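Local coordinates for protein putative sugar kinase PH1459 (Pyrococcus horikoshii, PDB 3EWM) that probably phosphorylates a sugar such as fructose with ATP, as a member of the PfkB (ribokinase-like) carbohydrate kinase family, at residues A[10-15]-A[87-92]; A[30-35]-A[63-68]. All blocks are in the same frame, centred on the assembly; numbering follows the deposited sequence.

Followed from the N terminus, the chain leaves strand 3-7 of the large sheet and enters strand 11-16, the first partner in contact 1. It then returns antiparallel as strand 27-33, passes through helix 35-45 and strand 49-57, and reaches helix 60-71, which closes the loop of contact 2 against residues 30-35. Residues 87-92 close the longer loop of contact 1, so contact 2 is nested inside it. The two meet directly: Leu-11 and Asp-13 are probably hydrogen-bonded through their backbones to Gly-33 and His-31, while Ile-12 packs on Tyr-64. Contact 1 pairs the two central strands of the small sheet, and contact 2 packs its outermost strand within this chain, 27-33, on helix 60-71.

Contact 1 of 2, residues A[10-15]-A[87-92]; sequences LLIDLI and TGIVFV
Leu-14 lies alongside Phe-91 and points the same way, its CD1 over one ring face in a CH-pi contact, 4.0 Å from the ring centroid and displaced toward the rim. On the same face of this parallel strand pair, CB of Ile-12 meets CG2 of Ile-89. The other face is tighter where CG1 of Ile-15 presses on CG2 of Val-92 at 3.3 Å. With chi1 of 48°, CG of Leu-11 sits between its backbone N and carbonyl carbon, and CD1 comes 3.5 Å from CG1 of Val-90. Ile-12 and Leu-14 each donate and accept one backbone bond, the usual parallel pattern; that from Leu-14 N to Val-90 O is 2.7 Å and nearly straight at 175°. The start of the pair is looser: Leu-10 O and Gly-88 N stand 4.3 Å apart, bridged by a water. An alanine at Phe-91 would probably open a gap beside Leu-14 CD1 and cost Phe-61 of the second subunit its edge-to-face partner. Strands 27-33 and 100-103 flank the pair, Leu-10 reaches strand 49-57, Ile-12 touches Phe-61 and Tyr-64 of helix 60-71, and Leu-14 and Phe-91 face the second subunit, consistent with the lid-to-lid dimers of ribokinase and some relatives.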
loop_
_atom_site.group_PDB
_atom_site.type_symbol
_atom_site.label_atom_id
_atom_site.label_comp_id
_atom_site.label_asym_id
_atom_site.label_seq_id
_atom_site.Cartn_x
_atom_site.Cartn_y
_atom_site.Cartn_z
ATOM N N LEU A 10 13.271 -0.091 1.100
ATOM C CA LEU A 10 12.931 -0.757 2.345
ATOM C C LEU A 10 11.444 -0.603 2.449
ATOM O O LEU A 10 10.903 0.525 2.402
ATOM C CB LEU A 10 13.650 -0.121 3.546
ATOM C CG LEU A 10 13.195 -0.521 4.960
ATOM C CD1 LEU A 10 13.383 -2.012 5.231
ATOM C CD2 LEU A 10 13.898 0.335 6.040
ATOM N N LEU A 11 10.761 -1.739 2.536
ATOM C CA LEU A 11 9.308 -1.720 2.396
ATOM C C LEU A 11 8.638 -2.839 3.162
ATOM O O LEU A 11 9.303 -3.779 3.612
ATOM C CB LEU A 11 8.921 -1.809 0.900
ATOM C CG LEU A 11 9.596 -2.894 0.035
ATOM C CD1 LEU A 11 9.034 -4.258 0.335
ATOM C CD2 LEU A 11 9.440 -2.567 -1.450
ATOM N N ILE A 12 7.312 -2.735 3.282
ATOM C CA ILE A 12 6.467 -3.822 3.766
ATOM C C ILE A 12 6.128 -4.765 2.612
ATOM O O ILE A 12 5.574 -4.356 1.587
ATOM C CB ILE A 12 5.121 -3.302 4.393
ATOM C CG1 ILE A 12 5.376 -2.291 5.521
ATOM C CG2 ILE A 12 4.256 -4.475 4.846
ATOM C CD1 ILE A 12 5.915 -2.935 6.827
ATOM N N ASP A 13 6.493 -6.028 2.751
ATOM C CA ASP A 13 5.960 -7.036 1.856
ATOM C C ASP A 13 4.673 -7.527 2.472
ATOM O O ASP A 13 4.652 -8.018 3.609
ATOM C CB ASP A 13 6.904 -8.232 1.693
ATOM C CG ASP A 13 8.034 -7.974 0.718
ATOM O OD1 ASP A 13 7.912 -7.073 -0.121
ATOM O OD2 ASP A 13 9.036 -8.699 0.774
ATOM N N LEU A 14 3.596 -7.398 1.723
ATOM C CA LEU A 14 2.338 -7.997 2.143
ATOM C C LEU A 14 2.197 -9.259 1.329
ATOM O O LEU A 14 1.940 -9.228 0.135
ATOM C CB LEU A 14 1.191 -7.028 1.950
ATOM C CG LEU A 14 1.369 -5.961 3.037
ATOM C CD1 LEU A 14 1.143 -4.555 2.482
ATOM C CD2 LEU A 14 0.505 -6.274 4.233
ATOM N N ILE A 15 2.462 -10.381 1.980
ATOM C CA ILE A 15 2.623 -11.623 1.239
ATOM C C ILE A 15 1.366 -12.452 1.303
ATOM O O ILE A 15 0.943 -12.861 2.387
ATOM C CB ILE A 15 3.807 -12.433 1.767
ATOM C CG1 ILE A 15 5.053 -11.535 1.753
ATOM C CG2 ILE A 15 4.026 -13.678 0.910
ATOM C CD1 ILE A 15 6.307 -12.236 1.902
ATOM N N THR A 87 5.360 4.678 4.136
ATOM C CA THR A 87 6.293 3.589 4.018
ATOM C C THR A 87 5.964 2.750 2.786
ATOM O O THR A 87 4.796 2.475 2.495
ATOM C CB THR A 87 6.225 2.741 5.290
ATOM O OG1 THR A 87 6.671 3.534 6.406
ATOM C CG2 THR A 87 7.093 1.519 5.163
ATOM N N GLY A 88 7.001 2.369 2.057
ATOM C CA GLY A 88 6.843 1.442 0.953
ATOM C C GLY A 88 6.029 0.221 1.316
ATOM O O GLY A 88 6.166 -0.355 2.410
ATOM N N ILE A 89 5.183 -0.174 0.377
ATOM C CA ILE A 89 4.430 -1.383 0.495
ATOM C C ILE A 89 4.418 -2.078 -0.861
ATOM O O ILE A 89 4.432 -1.451 -1.932
ATOM C CB ILE A 89 2.957 -1.152 0.982
ATOM C CG1 ILE A 89 2.232 -0.207 0.028
ATOM C CG2 ILE A 89 2.885 -0.711 2.490
ATOM C CD1 ILE A 89 0.756 -0.317 0.130
ATOM N N VAL A 90 4.455 -3.389 -0.805
ATOM C CA VAL A 90 4.231 -4.185 -1.977
ATOM C C VAL A 90 3.375 -5.377 -1.592
ATOM O O VAL A 90 3.591 -5.985 -0.552
ATOM C CB VAL A 90 5.568 -4.598 -2.690
ATOM C CG1 VAL A 90 6.482 -5.328 -1.758
ATOM C CG2 VAL A 90 5.281 -5.459 -3.961
ATOM N N PHE A 91 2.388 -5.667 -2.433
ATOM C CA PHE A 91 1.555 -6.855 -2.293
ATOM C C PHE A 91 2.135 -7.903 -3.210
ATOM O O PHE A 91 2.397 -7.626 -4.372
ATOM C CB PHE A 91 0.116 -6.529 -2.665
ATOM C CG PHE A 91 -0.504 -5.504 -1.759
ATOM C CD1 PHE A 91 -1.202 -5.902 -0.608
ATOM C CD2 PHE A 91 -0.359 -4.140 -2.027
ATOM C CE1 PHE A 91 -1.748 -4.966 0.244
ATOM C CE2 PHE A 91 -0.912 -3.194 -1.170
ATOM C CZ PHE A 91 -1.601 -3.614 -0.033
ATOM N N VAL A 92 2.387 -9.078 -2.662
ATOM C CA VAL A 92 3.180 -10.062 -3.368
ATOM C C VAL A 92 2.440 -11.386 -3.410
ATOM O O VAL A 92 1.845 -11.819 -2.417
ATOM C CB VAL A 92 4.638 -10.191 -2.772
ATOM C CG1 VAL A 92 5.209 -8.833 -2.475
ATOM C CG2 VAL A 92 4.624 -10.939 -1.499
HETATM O O HOH W 1 9.741 2.900 2.649
#

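Contact 2 of 2, residues A[30-35]-A[63-68]; sequences KHPGGA and EYLIEE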
loop_
_atom_site.group_PDB
_atom_site.type_symbol
_atom_site.label_atom_id
_atom_site.label_comp_id
_atom_site.label_asym_id
_atom_site.label_seq_id
_atom_site.Cartn_x
_atom_site.Cartn_y
_atom_site.Cartn_z
ATOM N N LYS A 30 2.284 -9.614 6.801
ATOM C CA LYS A 30 3.154 -8.448 6.766
ATOM C C LYS A 30 4.566 -8.863 7.169
ATOM O O LYS A 30 4.780 -9.474 8.219
ATOM C CB LYS A 30 2.612 -7.345 7.688
ATOM C CG LYS A 30 3.627 -6.291 8.154
ATOM C CD LYS A 30 2.900 -5.078 8.782
ATOM C CE LYS A 30 3.609 -4.584 10.050
ATOM N NZ LYS A 30 3.600 -5.617 11.162
ATOM N N HIS A 31 5.526 -8.533 6.318
ATOM C CA HIS A 31 6.931 -8.846 6.604
ATOM C C HIS A 31 7.790 -7.695 6.124
ATOM O O HIS A 31 7.363 -6.934 5.247
ATOM C CB HIS A 31 7.372 -10.102 5.862
ATOM C CG HIS A 31 6.659 -11.345 6.286
ATOM N ND1 HIS A 31 6.992 -12.045 7.429
ATOM C CD2 HIS A 31 5.639 -12.025 5.709
ATOM C CE1 HIS A 31 6.199 -13.101 7.540
ATOM N NE2 HIS A 31 5.371 -13.111 6.509
ATOM N N PRO A 32 9.012 -7.581 6.665
ATOM C CA PRO A 32 9.943 -6.598 6.121
ATOM C C PRO A 32 10.518 -7.076 4.806
ATOM O O PRO A 32 10.802 -8.251 4.651
ATOM C CB PRO A 32 11.055 -6.523 7.168
ATOM C CG PRO A 32 10.630 -7.388 8.303
ATOM C CD PRO A 32 9.596 -8.328 7.793
ATOM N N GLY A 33 10.656 -6.164 3.855
ATOM C CA GLY A 33 11.174 -6.522 2.561
ATOM C C GLY A 33 11.986 -5.427 1.919
ATOM O O GLY A 33 12.234 -4.350 2.518
ATOM N N GLY A 34 12.373 -5.718 0.680
ATOM C CA GLY A 34 13.196 -4.845 -0.131
ATOM C C GLY A 34 14.533 -5.531 -0.197
ATOM O O GLY A 34 15.144 -5.792 0.839
ATOM N N ALA A 35 14.981 -5.851 -1.405
ATOM C CA ALA A 35 16.239 -6.557 -1.603
ATOM C C ALA A 35 17.434 -6.009 -0.780
ATOM O O ALA A 35 18.081 -6.769 -0.077
ATOM C CB ALA A 35 16.578 -6.678 -3.135
ATOM N N GLU A 63 8.127 2.405 11.480
ATOM C CA GLU A 63 8.627 1.957 12.789
ATOM C C GLU A 63 8.874 0.467 12.842
ATOM O O GLU A 63 9.888 0.041 13.346
ATOM C CB GLU A 63 7.641 2.335 13.888
ATOM C CG GLU A 63 7.620 3.822 14.141
ATOM C CD GLU A 63 6.315 4.285 14.748
ATOM O OE1 GLU A 63 5.656 3.477 15.443
ATOM O OE2 GLU A 63 5.954 5.465 14.530
ATOM N N TYR A 64 7.935 -0.318 12.308
ATOM C CA TYR A 64 8.097 -1.759 12.226
ATOM C C TYR A 64 9.369 -2.159 11.512
ATOM O O TYR A 64 10.141 -2.976 12.015
ATOM C CB TYR A 64 6.895 -2.379 11.526
ATOM C CG TYR A 64 7.042 -3.813 11.122
ATOM C CD1 TYR A 64 6.910 -4.842 12.057
ATOM C CD2 TYR A 64 7.273 -4.157 9.788
ATOM C CE1 TYR A 64 7.013 -6.161 11.677
ATOM C CE2 TYR A 64 7.373 -5.473 9.403
ATOM C CZ TYR A 64 7.249 -6.468 10.363
ATOM O OH TYR A 64 7.339 -7.788 9.987
ATOM N N LEU A 65 9.579 -1.605 10.325
ATOM C CA LEU A 65 10.763 -1.967 9.546
ATOM C C LEU A 65 12.051 -1.657 10.279
ATOM O O LEU A 65 12.965 -2.472 10.305
ATOM C CB LEU A 65 10.750 -1.274 8.174
ATOM C CG LEU A 65 9.610 -1.775 7.288
ATOM C CD1 LEU A 65 9.502 -0.894 6.034
ATOM C CD2 LEU A 65 9.785 -3.231 6.915
ATOM N N ILE A 66 12.124 -0.467 10.875
ATOM C CA ILE A 66 13.328 -0.086 11.597
ATOM C C ILE A 66 13.548 -1.064 12.766
ATOM O O ILE A 66 14.658 -1.547 12.985
ATOM C CB ILE A 66 13.249 1.384 12.088
ATOM C CG1 ILE A 66 13.307 2.356 10.892
ATOM C CG2 ILE A 66 14.364 1.677 13.065
ATOM C CD1 ILE A 66 12.813 3.756 11.216
ATOM N N GLU A 67 12.476 -1.386 13.478
ATOM C CA GLU A 67 12.571 -2.301 14.629
ATOM C C GLU A 67 13.042 -3.684 14.211
ATOM O O GLU A 67 13.896 -4.261 14.871
ATOM C CB GLU A 67 11.239 -2.403 15.364
ATOM C CG GLU A 67 10.914 -1.179 16.239
ATOM C CD GLU A 67 9.559 -1.296 16.935
ATOM O OE1 GLU A 67 8.916 -2.374 16.821
ATOM O OE2 GLU A 67 9.117 -0.286 17.542
ATOM N N GLU A 68 12.494 -4.206 13.117
ATOM C CA GLU A 68 12.885 -5.522 12.620
ATOM C C GLU A 68 14.344 -5.568 12.182
ATOM O O GLU A 68 15.039 -6.549 12.434
ATOM C CB GLU A 68 11.961 -5.954 11.480
ATOM C CG GLU A 68 10.496 -6.207 11.944
ATOM C CD GLU A 68 10.411 -7.169 13.123
ATOM O OE1 GLU A 68 10.752 -8.352 12.961
ATOM O OE2 GLU A 68 10.020 -6.733 14.223
#
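Lys-30 and Tyr-64 reach toward each other tip to tip and form a cation-pi pair. NZ stands over the ring face, 3.6 Å from its centroid and 17° off the normal, while CE makes a CH-pi contact there. A turn at chi4, -64°, brings NZ over the CD1 and CE1 side of the ring. The ammonium group also donates to the carbonyl oxygens of Val-25 and Lys-23 of the second subunit, so its charge is probably stabilised by both ring and dimer partner. Among apolar contacts, the Pro-32 side chain crosses that of Tyr-64 at about a right angle, CG to CE2 3.9 Å, and its CB meets Leu-65 CD2 at 3.5 Å. Pro-32 CD makes a close van der Waals approach to Tyr-64 OH, 3.2 Å. Within the helix, Glu-68 CG lies over the opposite ring face, toward the rim, while its carboxylate pairs with Lys-71. No hydrogen bond crosses the contact; strand and helix segments run at 65°. This packs the small sheet, which corresponds to the lid of ribokinase-like kinases, on a helix of the large-sheet domain. Ile-12 of strand 11-16 touches Lys-30, Tyr-64 and Leu-65, and Leu-65 also packs on Val-56 of strand 49-57.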